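PDB 6EUD: ATP-dependent RNA helicase HrpB from Escherichia coli, which hydrolyses ATP to ADP and phosphate and, as a DExH-box RNA helicase of the DEAH/RHA type, binds single-stranded RNA. Local coordinates for residues L423-L427 / A439-A443; D433-T438 / G484-L490; V712-I718 / A731-M737; R637-L641 / W652-D656; G52-E58 / T97-T103. All coordinates share one frame. Numbering follows the deposited sequence.

Contact 1. Residues L423-L427 / A439-A443; sequences LAAML and AAKIA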
# COMPACT_ATOMS: atom_id res chain seq x y z
N LEU A 423 -12.11 14.18 3.04
CA LEU A 423 -12.55 15.48 3.52
C LEU A 423 -13.04 16.39 2.38
O LEU A 423 -14.02 17.13 2.53
CB LEU A 423 -11.42 16.15 4.30
CG LEU A 423 -10.92 15.44 5.59
CD1 LEU A 423 -9.95 16.32 6.39
CD2 LEU A 423 -12.08 14.94 6.48
N ALA A 424 -12.36 16.33 1.24
CA ALA A 424 -12.75 17.09 0.06
C ALA A 424 -14.13 16.65 -0.42
O ALA A 424 -14.95 17.49 -0.80
CB ALA A 424 -11.73 16.92 -1.06
N ALA A 425 -14.37 15.33 -0.42
CA ALA A 425 -15.64 14.74 -0.80
C ALA A 425 -16.76 15.28 0.09
O ALA A 425 -17.84 15.64 -0.39
CB ALA A 425 -15.56 13.22 -0.71
N MET A 426 -16.49 15.34 1.39
CA MET A 426 -17.46 15.85 2.34
C MET A 426 -17.84 17.30 2.01
O MET A 426 -19.01 17.64 1.94
CB MET A 426 -16.90 15.74 3.75
CG MET A 426 -17.86 16.11 4.87
SD MET A 426 -17.07 15.78 6.47
CE MET A 426 -15.62 16.83 6.31
N LEU A 427 -16.84 18.14 1.78
CA LEU A 427 -17.06 19.54 1.49
C LEU A 427 -17.91 19.74 0.24
O LEU A 427 -18.87 20.52 0.25
CB LEU A 427 -15.72 20.25 1.34
CG LEU A 427 -15.07 20.57 2.69
CD1 LEU A 427 -13.58 20.83 2.54
CD2 LEU A 427 -15.78 21.75 3.34
N ALA A 439 -19.29 21.35 7.09
CA ALA A 439 -18.26 20.48 6.53
C ALA A 439 -16.85 21.05 6.73
O ALA A 439 -15.91 20.30 7.01
CB ALA A 439 -18.53 20.24 5.02
N ALA A 440 -16.69 22.37 6.61
CA ALA A 440 -15.36 22.99 6.66
C ALA A 440 -14.76 22.90 8.05
O ALA A 440 -13.55 22.67 8.22
CB ALA A 440 -15.45 24.46 6.22
N LYS A 441 -15.61 23.10 9.05
CA LYS A 441 -15.19 22.98 10.43
C LYS A 441 -14.83 21.54 10.77
O LYS A 441 -13.77 21.27 11.36
CB LYS A 441 -16.28 23.49 11.38
CG LYS A 441 -15.91 23.28 12.84
CD LYS A 441 -16.23 24.50 13.68
CE LYS A 441 -15.49 24.38 14.99
NZ LYS A 441 -15.79 25.52 15.88
N ILE A 442 -15.69 20.60 10.39
CA ILE A 442 -15.40 19.18 10.60
C ILE A 442 -14.05 18.83 9.99
O ILE A 442 -13.24 18.12 10.60
CB ILE A 442 -16.48 18.27 10.00
CG1 ILE A 442 -17.78 18.40 10.79
CG2 ILE A 442 -16.00 16.82 9.98
CD1 ILE A 442 -17.71 17.83 12.22
N ALA A 443 -13.81 19.34 8.79
CA ALA A 443 -12.60 19.04 8.06
C ALA A 443 -11.37 19.61 8.76
O ALA A 443 -10.33 18.97 8.85
CB ALA A 443 -12.70 19.56 6.63
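Helices 421-429 and 433-447 pack as an antiparallel helical hairpin: the short segments run at 164° to each other, with their axes 9.3 Å apart. The position of this pair in the chain is consistent with the ratchet-like helical bundle that follows the RecA-like and winged-helix domains in DEAH/RHA helicases. No hydrogen bond crosses, so the interface rests on side-chain shape, with long residues on 423-427 lying over the alanines of 439-443. Met426 has chi1 and chi2 both t, which extends it across the gap; chi3 then turns to p and sets CE 3.7 Å from Ile442 CG2 and 4.0 Å from Ala443 CB. Ile442 (m, m) offers CG2 to this methyl, while its CD1 leads away and the side chain also touches Ile491 of helix 491-498. Leu423 (m, t) reaches the far end of the pair, its CD1 4.3 Å from Ala443 CB. Leu427 leaves its helix sideways, yet the m, t rotamer swings both methyls across, CD1 lying 4.4 Å from Ala443 CB. Small side chains opposite let the backbones approach, with CA of Leu427 only 5.3 Å from CA of Ala439, and Leu427 CD2 rests 3.6 Å from Ala439 CB.

Contact 2. Residues D433-T438 / G484-L490; sequences DDEAAT and GEADSSL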
# COMPACT_ATOMS: atom_id res chain seq x y z
N ASP A 433 -24.84 26.48 1.81
CA ASP A 433 -23.74 27.15 2.46
C ASP A 433 -23.67 26.85 3.96
O ASP A 433 -22.61 26.96 4.56
CB ASP A 433 -23.84 28.65 2.20
CG ASP A 433 -23.76 28.99 0.71
OD1 ASP A 433 -23.41 28.08 -0.09
OD2 ASP A 433 -24.04 30.16 0.33
N ASP A 434 -24.77 26.41 4.56
CA ASP A 434 -24.77 26.03 5.97
C ASP A 434 -24.13 24.65 6.13
O ASP A 434 -23.32 24.42 7.03
CB ASP A 434 -26.19 26.07 6.55
CG ASP A 434 -26.72 27.51 6.74
OD1 ASP A 434 -25.93 28.47 6.65
OD2 ASP A 434 -27.92 27.69 7.01
N GLU A 435 -24.49 23.73 5.24
CA GLU A 435 -23.82 22.44 5.17
C GLU A 435 -22.36 22.64 4.83
O GLU A 435 -21.49 21.92 5.34
CB GLU A 435 -24.48 21.51 4.15
CG GLU A 435 -25.81 20.93 4.62
CD GLU A 435 -26.41 19.89 3.67
OE1 GLU A 435 -25.79 19.58 2.63
OE2 GLU A 435 -27.52 19.40 3.97
N ALA A 436 -22.07 23.62 3.98
CA ALA A 436 -20.69 23.90 3.63
C ALA A 436 -19.86 24.30 4.86
O ALA A 436 -18.81 23.69 5.12
CB ALA A 436 -20.61 24.98 2.57
N ALA A 437 -20.34 25.30 5.61
CA ALA A 437 -19.63 25.78 6.80
C ALA A 437 -19.47 24.64 7.83
O ALA A 437 -18.45 24.54 8.51
CB ALA A 437 -20.36 26.96 7.42
N THR A 438 -20.49 23.79 7.94
CA THR A 438 -20.41 22.64 8.83
C THR A 438 -19.29 21.69 8.38
O THR A 438 -18.45 21.28 9.18
CB THR A 438 -21.75 21.89 8.89
OG1 THR A 438 -22.80 22.80 9.27
CG2 THR A 438 -21.68 20.75 9.90
N GLY A 484 -22.27 31.03 5.22
CA GLY A 484 -23.14 30.03 5.83
C GLY A 484 -22.95 29.93 7.33
O GLY A 484 -21.93 30.36 7.86
N GLU A 485 -23.93 29.35 8.03
CA GLU A 485 -23.83 29.15 9.49
C GLU A 485 -23.71 27.66 9.81
O GLU A 485 -24.59 26.88 9.45
CB GLU A 485 -25.04 29.74 10.19
CG GLU A 485 -25.28 31.19 9.87
CD GLU A 485 -24.92 32.09 11.02
OE1 GLU A 485 -24.23 31.61 11.94
OE2 GLU A 485 -25.33 33.28 11.00
N ALA A 486 -22.63 27.25 10.47
CA ALA A 486 -22.46 25.82 10.75
C ALA A 486 -23.49 25.35 11.79
O ALA A 486 -23.92 26.12 12.66
CB ALA A 486 -21.04 25.53 11.22
N ASP A 487 -23.93 24.10 11.66
CA ASP A 487 -24.90 23.52 12.60
C ASP A 487 -24.65 22.03 12.79
O ASP A 487 -24.61 21.27 11.82
CB ASP A 487 -26.34 23.75 12.14
CG ASP A 487 -27.37 23.44 13.25
OD1 ASP A 487 -27.60 22.25 13.55
OD2 ASP A 487 -27.94 24.40 13.83
N SER A 488 -24.54 21.61 14.06
CA SER A 488 -24.16 20.24 14.41
C SER A 488 -25.18 19.22 13.90
O SER A 488 -24.84 18.07 13.65
CB SER A 488 -24.00 20.09 15.92
OG SER A 488 -25.22 20.36 16.56
N SER A 489 -26.42 19.64 13.73
CA SER A 489 -27.42 18.72 13.20
C SER A 489 -27.15 18.39 11.74
O SER A 489 -27.83 17.54 11.18
CB SER A 489 -28.83 19.29 13.35
OG SER A 489 -29.09 20.33 12.40
N LEU A 490 -26.19 19.05 11.12
CA LEU A 490 -25.92 18.79 9.70
C LEU A 490 -24.69 17.90 9.51
O LEU A 490 -24.32 17.60 8.37
CB LEU A 490 -25.73 20.09 8.94
CG LEU A 490 -26.92 21.05 8.92
CD1 LEU A 490 -26.51 22.38 8.28
CD2 LEU A 490 -28.10 20.41 8.17
O HOH W 1 -20.62 29.05 4.03
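This is a helix-to-loop contact, partly buried, in which the first turns of helix 433-447 are strapped by the extended loop that joins helix 466-479 to helix 491-498. It belongs to a helical bundle, probably the ratchet-like domain known from DEAH/RHA helicases. Two loop amides supply the direct hydrogen bonds: Glu485 N donates to Asp434 OD1 (2.6 Å, 172°) and Asp487 N to Thr438 OG1 (2.9 Å, 167°). The two acceptors are one helical turn apart, and Thr438 OG1 in turn donates to Asp434 O at 2.8 Å, so the hydroxyl links the loop to the helix backbone. Where the loop begins, Gly484 CA lies 3.4 Å from Asp433 O in a nearly linear CA-H...O contact; an ideal CB here would stand 1.8 Å from that oxygen, so a side chain would clash.

Between the polar anchors, Ala437 CB meets Ala486 CB at 4.1 Å. Leu490 projects toward the helix, its CD1 4.0 Å from Glu435 CG, and Phe461 of helix 457-462 touches Thr438 and Ala486. Just before helix 491-498, Asp487 OD1 accepts from Ser489 N (2.9 Å) in an Asx turn. A water also bridges the segments, donating to Asp433 O at 2.9 Å and accepting from Gly484 N at 2.8 Å.

Contact 3. Residues V712-I718 / A731-M737; sequences VPTGSRI and AVRMQEM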
# COMPACT_ATOMS: atom_id res chain seq x y z
N VAL A 712 -8.41 -44.63 -30.68
CA VAL A 712 -7.22 -45.47 -30.80
C VAL A 712 -7.15 -46.14 -32.19
O VAL A 712 -8.09 -46.02 -32.98
CB VAL A 712 -7.19 -46.53 -29.67
CG1 VAL A 712 -6.92 -45.87 -28.33
CG2 VAL A 712 -8.50 -47.29 -29.63
N PRO A 713 -6.03 -46.82 -32.52
CA PRO A 713 -5.93 -47.41 -33.86
C PRO A 713 -7.07 -48.34 -34.30
O PRO A 713 -7.35 -48.39 -35.50
CB PRO A 713 -4.62 -48.19 -33.78
CG PRO A 713 -3.77 -47.31 -32.88
CD PRO A 713 -4.72 -46.78 -31.83
N THR A 714 -7.73 -49.04 -33.38
CA THR A 714 -8.82 -49.92 -33.75
C THR A 714 -10.07 -49.16 -34.13
O THR A 714 -10.99 -49.72 -34.71
CB THR A 714 -9.18 -50.90 -32.61
OG1 THR A 714 -9.52 -50.17 -31.42
CG2 THR A 714 -8.01 -51.82 -32.32
N GLY A 715 -10.13 -47.87 -33.79
CA GLY A 715 -11.33 -47.09 -34.03
C GLY A 715 -12.17 -46.91 -32.77
O GLY A 715 -13.11 -46.12 -32.75
N SER A 716 -11.81 -47.65 -31.71
CA SER A 716 -12.48 -47.48 -30.42
C SER A 716 -12.28 -46.06 -29.89
O SER A 716 -11.24 -45.43 -30.10
CB SER A 716 -11.95 -48.50 -29.40
OG SER A 716 -12.36 -49.82 -29.70
N ARG A 717 -13.30 -45.56 -29.20
CA ARG A 717 -13.22 -44.25 -28.56
C ARG A 717 -13.02 -44.43 -27.06
O ARG A 717 -13.97 -44.77 -26.36
CB ARG A 717 -14.47 -43.43 -28.86
CG ARG A 717 -14.87 -43.44 -30.33
CD ARG A 717 -15.50 -42.13 -30.74
NE ARG A 717 -14.54 -41.05 -30.62
CZ ARG A 717 -14.86 -39.77 -30.41
NH1 ARG A 717 -16.13 -39.41 -30.28
NH2 ARG A 717 -13.90 -38.87 -30.31
N ILE A 718 -11.79 -44.20 -26.58
CA ILE A 718 -11.46 -44.41 -25.18
C ILE A 718 -11.44 -43.07 -24.41
O ILE A 718 -10.86 -42.08 -24.88
CB ILE A 718 -10.10 -45.12 -25.00
CG1 ILE A 718 -9.97 -46.34 -25.93
CG2 ILE A 718 -9.88 -45.51 -23.55
CD1 ILE A 718 -11.08 -47.36 -25.78
N ALA A 731 -6.92 -45.33 -20.13
CA ALA A 731 -6.96 -46.76 -19.83
C ALA A 731 -7.43 -47.52 -21.05
O ALA A 731 -8.57 -47.37 -21.48
CB ALA A 731 -7.86 -47.02 -18.65
N VAL A 732 -6.54 -48.32 -21.63
CA VAL A 732 -6.82 -48.97 -22.91
C VAL A 732 -6.18 -50.34 -22.99
O VAL A 732 -5.05 -50.53 -22.54
CB VAL A 732 -6.32 -48.11 -24.11
CG1 VAL A 732 -4.82 -47.85 -24.00
CG2 VAL A 732 -6.64 -48.77 -25.43
N ARG A 733 -6.89 -51.31 -23.56
CA ARG A 733 -6.29 -52.62 -23.78
C ARG A 733 -5.10 -52.48 -24.73
O ARG A 733 -5.20 -51.85 -25.79
CB ARG A 733 -7.32 -53.61 -24.33
CG ARG A 733 -8.46 -53.91 -23.37
CD ARG A 733 -9.52 -54.78 -24.03
NE ARG A 733 -10.10 -54.10 -25.18
CZ ARG A 733 -10.94 -54.67 -26.04
NH1 ARG A 733 -11.31 -55.94 -25.87
NH2 ARG A 733 -11.41 -53.97 -27.05
N MET A 734 -3.98 -53.04 -24.33
CA MET A 734 -2.74 -52.98 -25.10
C MET A 734 -2.95 -53.39 -26.55
O MET A 734 -2.44 -52.75 -27.46
CB MET A 734 -1.68 -53.87 -24.45
CG MET A 734 -0.34 -53.84 -25.15
SD MET A 734 0.89 -54.87 -24.31
CE MET A 734 0.22 -56.51 -24.53
N GLN A 735 -3.74 -54.44 -26.75
CA GLN A 735 -3.98 -54.98 -28.09
C GLN A 735 -4.52 -53.90 -29.05
O GLN A 735 -4.28 -53.95 -30.26
CB GLN A 735 -4.95 -56.18 -28.00
CG GLN A 735 -6.36 -55.80 -27.59
CD GLN A 735 -7.00 -56.77 -26.61
OE1 GLN A 735 -6.32 -57.55 -25.95
NE2 GLN A 735 -8.32 -56.70 -26.49
N GLU A 736 -5.23 -52.91 -28.51
CA GLU A 736 -5.85 -51.87 -29.32
C GLU A 736 -4.85 -50.81 -29.78
O GLU A 736 -5.12 -50.04 -30.69
CB GLU A 736 -7.00 -51.21 -28.56
CG GLU A 736 -8.20 -52.12 -28.30
CD GLU A 736 -9.53 -51.35 -28.29
OE1 GLU A 736 -9.92 -50.80 -27.22
OE2 GLU A 736 -10.17 -51.30 -29.35
N MET A 737 -3.68 -50.77 -29.15
CA MET A 737 -2.67 -49.77 -29.50
C MET A 737 -1.70 -50.28 -30.58
O MET A 737 -0.73 -49.59 -30.92
CB MET A 737 -1.90 -49.35 -28.26
CG MET A 737 -2.75 -48.65 -27.23
SD MET A 737 -3.57 -47.23 -27.92
CE MET A 737 -2.15 -46.27 -28.54
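Val712 forms the apolar centre: its CG1 lies 3.6 Å from Met737 SD and 4.1 Å from Val732 CG2. Ile718 extends the patch, with CG1 4.2 Å from Val732 CG2, and Pro713 flanks it, with CD 4.1 Å from Met737 SD. Beyond the segments, Leu757 of strand 751-758 touches both Val732 and Met737. Toward the polar edge, Glu736 sends its carboxylate back to the turn opposite, where OE2 accepts from Thr714 OG1 at a very short 2.4 Å and from Ser716 OG at 2.7 Å. Its other oxygen, OE1, pairs with Arg733 NH2 at 3.5 Å, so one carboxylate ties the turn to the end of strand 729-733. The turn itself is type I, with Gly715 N bonded to Val712 O at 2.9 Å and Val712 N to Ser716 O at 3.0 Å. With Gly715 at a positive phi of 101°, this is the type I turn plus G1 bulge of a tight beta hairpin, here joining strands 709-711 and 717-721.

Contact 4. Residues R637-L641 / W652-D656; sequences RLRLL and WPAVD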
# COMPACT_ATOMS: atom_id res chain seq x y z
N ARG A 637 -14.78 -29.15 -16.06
CA ARG A 637 -14.11 -28.20 -15.17
C ARG A 637 -12.60 -28.50 -15.11
O ARG A 637 -11.80 -27.60 -15.26
CB ARG A 637 -14.71 -28.20 -13.77
CG ARG A 637 -14.23 -26.99 -12.94
CD ARG A 637 -14.67 -27.08 -11.49
NE ARG A 637 -14.11 -28.26 -10.85
CZ ARG A 637 -12.95 -28.28 -10.19
NH1 ARG A 637 -12.23 -27.17 -10.07
NH2 ARG A 637 -12.52 -29.41 -9.65
N LEU A 638 -12.23 -29.77 -14.95
CA LEU A 638 -10.84 -30.17 -14.93
C LEU A 638 -10.15 -29.90 -16.30
O LEU A 638 -9.00 -29.46 -16.35
CB LEU A 638 -10.72 -31.64 -14.54
CG LEU A 638 -11.05 -31.94 -13.08
CD1 LEU A 638 -11.10 -33.44 -12.77
CD2 LEU A 638 -10.02 -31.27 -12.20
N ARG A 639 -10.86 -30.15 -17.40
CA ARG A 639 -10.29 -29.85 -18.71
C ARG A 639 -10.02 -28.37 -18.89
O ARG A 639 -9.02 -27.98 -19.52
CB ARG A 639 -11.22 -30.36 -19.82
CG ARG A 639 -11.15 -31.87 -19.94
CD ARG A 639 -12.37 -32.44 -20.64
NE ARG A 639 -12.39 -31.98 -22.03
CZ ARG A 639 -13.51 -31.87 -22.74
NH1 ARG A 639 -14.68 -32.18 -22.18
NH2 ARG A 639 -13.45 -31.41 -23.98
N LEU A 640 -10.90 -27.53 -18.33
CA LEU A 640 -10.68 -26.08 -18.36
C LEU A 640 -9.44 -25.68 -17.55
O LEU A 640 -8.66 -24.81 -17.97
CB LEU A 640 -11.92 -25.34 -17.85
CG LEU A 640 -13.06 -25.39 -18.87
CD1 LEU A 640 -14.37 -24.84 -18.29
CD2 LEU A 640 -12.63 -24.63 -20.14
N LEU A 641 -9.24 -26.33 -16.41
CA LEU A 641 -8.07 -26.09 -15.59
C LEU A 641 -6.82 -26.47 -16.37
O LEU A 641 -5.85 -25.70 -16.38
CB LEU A 641 -8.11 -26.88 -14.28
CG LEU A 641 -9.09 -26.45 -13.20
CD1 LEU A 641 -8.98 -27.39 -11.98
CD2 LEU A 641 -8.86 -24.99 -12.81
N TRP A 652 -8.66 -18.86 -21.27
CA TRP A 652 -9.55 -19.82 -20.63
C TRP A 652 -10.11 -19.19 -19.36
O TRP A 652 -9.41 -18.48 -18.65
CB TRP A 652 -8.82 -21.15 -20.33
CG TRP A 652 -8.10 -21.69 -21.52
CD1 TRP A 652 -6.78 -21.52 -21.82
CD2 TRP A 652 -8.66 -22.46 -22.61
NE1 TRP A 652 -6.49 -22.13 -23.01
CE2 TRP A 652 -7.62 -22.71 -23.51
CE3 TRP A 652 -9.94 -22.94 -22.89
CZ2 TRP A 652 -7.81 -23.45 -24.68
CZ3 TRP A 652 -10.13 -23.66 -24.05
CH2 TRP A 652 -9.07 -23.91 -24.94
N PRO A 653 -11.40 -19.44 -19.08
CA PRO A 653 -12.03 -18.96 -17.85
C PRO A 653 -11.50 -19.63 -16.60
O PRO A 653 -11.22 -20.83 -16.59
CB PRO A 653 -13.52 -19.31 -18.06
CG PRO A 653 -13.50 -20.42 -19.01
CD PRO A 653 -12.37 -20.11 -19.95
N ALA A 654 -11.36 -18.85 -15.54
CA ALA A 654 -11.06 -19.41 -14.24
C ALA A 654 -12.26 -20.23 -13.78
O ALA A 654 -13.41 -19.82 -13.94
CB ALA A 654 -10.74 -18.31 -13.25
N VAL A 655 -11.99 -21.41 -13.24
CA VAL A 655 -13.04 -22.31 -12.81
C VAL A 655 -12.69 -22.93 -11.47
O VAL A 655 -13.12 -24.03 -11.15
CB VAL A 655 -13.30 -23.42 -13.84
CG1 VAL A 655 -13.92 -22.84 -15.09
CG2 VAL A 655 -11.99 -24.16 -14.16
N ASP A 656 -11.91 -22.21 -10.67
CA ASP A 656 -11.71 -22.59 -9.27
C ASP A 656 -12.97 -22.25 -8.48
O ASP A 656 -13.75 -21.40 -8.92
CB ASP A 656 -10.50 -21.85 -8.71
CG ASP A 656 -10.63 -20.36 -8.86
OD1 ASP A 656 -10.53 -19.86 -10.01
OD2 ASP A 656 -10.83 -19.68 -7.83
O HOH W 2 -9.28 -22.48 -16.40
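Val655 lays its side chain along one flank of segment 637-641, touching three residues that share a helix face. Its CB is 3.8 Å from Arg637 CG, its CG1 3.8 Å from Leu640 CD1 and its CG2 3.5 Å from Leu641 CD2, the i, i+3, i+4 spacing of a single helical stripe. Arg637 adds a polar element by folding over the loop backbone: CD comes within 3.4 Å of Val655 O, and NH1 donates to the same oxygen in a weak hydrogen bond of 3.4 Å. The stronger partner of this guanidinium is Glu634, one turn earlier, through a salt bridge. Together the segments form a helix-loop-helix turn, in which the chain leaving helix 631-646 doubles back over it before entering helix 657-662. Asp656 is the N-cap of that second helix, and its OD1 also bonds to Ser659 OG. At the start of the returning loop, Leu640 CD2 sits 4.2 Å from Trp652 CE3 and 4.4 Å from Pro653 CG. Trp652 NE1 is held by Leu647 O, while Met698 and Leu702 of helix 696-705 touch the indole from outside the two segments. Between loop and helix a water donates to Pro653 O at 2.6 Å and, more weakly, to Leu640 O at 2.9 Å.

Contact 5. Residues G52-E58 / T97-T103; sequences GKIILLE and TRLEVVT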
# COMPACT_ATOMS: atom_id res chain seq x y z
N GLY A 52 15.02 33.54 -13.63
CA GLY A 52 13.76 33.78 -12.94
C GLY A 52 13.73 33.37 -11.48
O GLY A 52 14.66 33.68 -10.72
N LYS A 53 12.66 32.69 -11.10
CA LYS A 53 12.41 32.30 -9.71
C LYS A 53 13.01 30.93 -9.39
O LYS A 53 13.24 30.12 -10.28
CB LYS A 53 10.90 32.28 -9.45
CG LYS A 53 10.45 33.32 -8.44
CD LYS A 53 9.14 33.92 -8.90
CE LYS A 53 8.47 34.75 -7.80
NZ LYS A 53 9.45 35.60 -7.08
N ILE A 54 13.26 30.69 -8.11
CA ILE A 54 13.72 29.38 -7.63
C ILE A 54 12.83 28.90 -6.50
O ILE A 54 12.57 29.64 -5.55
CB ILE A 54 15.17 29.42 -7.11
CG1 ILE A 54 16.11 30.00 -8.17
CG2 ILE A 54 15.61 28.04 -6.67
CD1 ILE A 54 17.53 30.19 -7.67
N ILE A 55 12.35 27.66 -6.60
CA ILE A 55 11.51 27.09 -5.55
C ILE A 55 12.30 26.08 -4.72
O ILE A 55 13.00 25.22 -5.28
CB ILE A 55 10.27 26.40 -6.11
CG1 ILE A 55 9.55 27.29 -7.14
CG2 ILE A 55 9.32 26.05 -4.98
CD1 ILE A 55 8.92 28.52 -6.56
N LEU A 56 12.18 26.19 -3.40
CA LEU A 56 12.88 25.30 -2.48
C LEU A 56 11.90 24.54 -1.60
O LEU A 56 11.37 25.10 -0.63
CB LEU A 56 13.86 26.09 -1.61
CG LEU A 56 14.67 25.28 -0.61
CD1 LEU A 56 15.52 24.24 -1.33
CD2 LEU A 56 15.54 26.20 0.23
N LEU A 57 11.66 23.27 -1.95
CA LEU A 57 10.76 22.39 -1.20
C LEU A 57 11.43 21.86 0.05
O LEU A 57 12.56 21.37 -0.01
CB LEU A 57 10.29 21.20 -2.05
CG LEU A 57 9.43 20.16 -1.32
CD1 LEU A 57 8.12 20.77 -0.86
CD2 LEU A 57 9.16 18.91 -2.17
N GLU A 58 10.74 21.96 1.18
CA GLU A 58 11.23 21.40 2.44
C GLU A 58 10.21 20.39 2.97
O GLU A 58 9.02 20.59 2.82
CB GLU A 58 11.49 22.52 3.46
CG GLU A 58 12.57 23.52 3.02
CD GLU A 58 13.96 22.91 2.98
OE1 GLU A 58 14.20 21.94 3.72
OE2 GLU A 58 14.82 23.41 2.21
N THR A 97 9.97 38.79 -4.21
CA THR A 97 10.72 37.55 -4.02
C THR A 97 11.33 36.97 -5.29
O THR A 97 10.92 37.30 -6.40
CB THR A 97 9.78 36.50 -3.36
OG1 THR A 97 9.02 37.13 -2.32
CG2 THR A 97 10.58 35.40 -2.73
N ARG A 98 12.33 36.10 -5.13
CA ARG A 98 12.83 35.33 -6.26
C ARG A 98 13.07 33.90 -5.80
O ARG A 98 13.21 32.99 -6.61
CB ARG A 98 14.10 35.97 -6.82
CG ARG A 98 13.82 37.19 -7.69
CD ARG A 98 15.10 37.71 -8.30
NE ARG A 98 15.82 36.64 -8.97
CZ ARG A 98 17.05 36.75 -9.44
NH1 ARG A 98 17.72 37.89 -9.30
NH2 ARG A 98 17.63 35.71 -10.04
N LEU A 99 13.09 33.71 -4.48
CA LEU A 99 13.34 32.41 -3.88
C LEU A 99 12.24 32.11 -2.87
O LEU A 99 12.17 32.75 -1.82
CB LEU A 99 14.72 32.39 -3.22
CG LEU A 99 15.33 31.10 -2.65
CD1 LEU A 99 14.85 30.82 -1.23
CD2 LEU A 99 15.06 29.92 -3.55
N GLU A 100 11.40 31.14 -3.19
CA GLU A 100 10.32 30.74 -2.29
C GLU A 100 10.64 29.38 -1.66
O GLU A 100 11.11 28.46 -2.33
CB GLU A 100 8.99 30.71 -3.04
CG GLU A 100 8.57 32.08 -3.57
CD GLU A 100 7.23 32.06 -4.31
OE1 GLU A 100 6.69 30.96 -4.55
OE2 GLU A 100 6.71 33.15 -4.64
N VAL A 101 10.41 29.27 -0.35
CA VAL A 101 10.67 28.04 0.39
C VAL A 101 9.34 27.43 0.81
O VAL A 101 8.74 27.86 1.79
CB VAL A 101 11.55 28.28 1.63
CG1 VAL A 101 11.93 26.95 2.28
CG2 VAL A 101 12.81 29.07 1.26
N VAL A 102 8.91 26.41 0.08
CA VAL A 102 7.57 25.86 0.25
C VAL A 102 7.57 24.51 0.96
O VAL A 102 8.61 23.84 1.05
CB VAL A 102 6.87 25.71 -1.12
CG1 VAL A 102 6.87 27.05 -1.85
CG2 VAL A 102 7.57 24.65 -1.97
N THR A 103 6.40 24.11 1.46
CA THR A 103 6.20 22.82 2.12
C THR A 103 4.73 22.46 2.26
O THR A 103 3.86 23.22 1.86
CB THR A 103 6.79 22.81 3.52
OG1 THR A 103 6.58 21.52 4.11
CG2 THR A 103 6.08 23.86 4.38
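Gly52 enters the strand with a positive phi of 102°, and its O lies at the edge of the Arg98 guanidinium, 3.6 Å from NE. At Lys53, CA approaches Arg98 O at 3.3 Å in a CA-H...O contact. Regular parallel pairing follows: Ile54 N donates to Arg98 O (2.7 Å), and Ile54 O accepts from Glu100 N (3.0 Å). Ile55 turns its side chain to the opposite face, where CG2 meets Val102 CG2 at 3.8 Å. Leu56 repeats the pattern, its N bonded to Glu100 O (2.7 Å) and its O to Val102 N (2.9 Å), while CD2 packs 4.1 Å from Val101 CG2. Leu57 CD1 stands 4.1 Å from Val102 CG2. Glu58 closes the ladder: its N donates to Val102 O (2.8 Å), and its O accepts from Thr103 OG1 (2.9 Å). The Glu58 side chain comes about 5 Å from that of Ser37 in the predicted ATP site and near Asp126 of the DEFH box, so this strand end probably borders the nucleotide pocket of the RecA-like domain.

In the sheet, strand 53-57 lies between 99-102 and 120-125, and 99-102 is flanked beyond by 83-87. Helix 61-74 packs on the face of Leu56 and Leu99, and helix 106-113 on that of Ile55, Leu57, Glu100 and Val102.

In the fold
From the N terminus, contact 5 closes first, pairing two strands of the first RecA-like domain across 38 intervening residues. Contact 1 then folds helix 433-447 back on helix 421-429. Contact 2 opens inside that short loop and closes at 484-490, so the two cross. Both use helix 433-447; their centres are 10 Å apart, and Leu427 CD2 touches Ala436 O at 4.0 Å, tying the helical hairpin and the 484-490 loop into one bundle. Contact 4 follows in series, closing a helix-loop-helix turn, and contact 3 comes last, in the C-terminal sheet. Their centres are 28 Å apart, whereas those of contacts 3 and 5 are 84 Å apart, on opposite sides of the chain's centre.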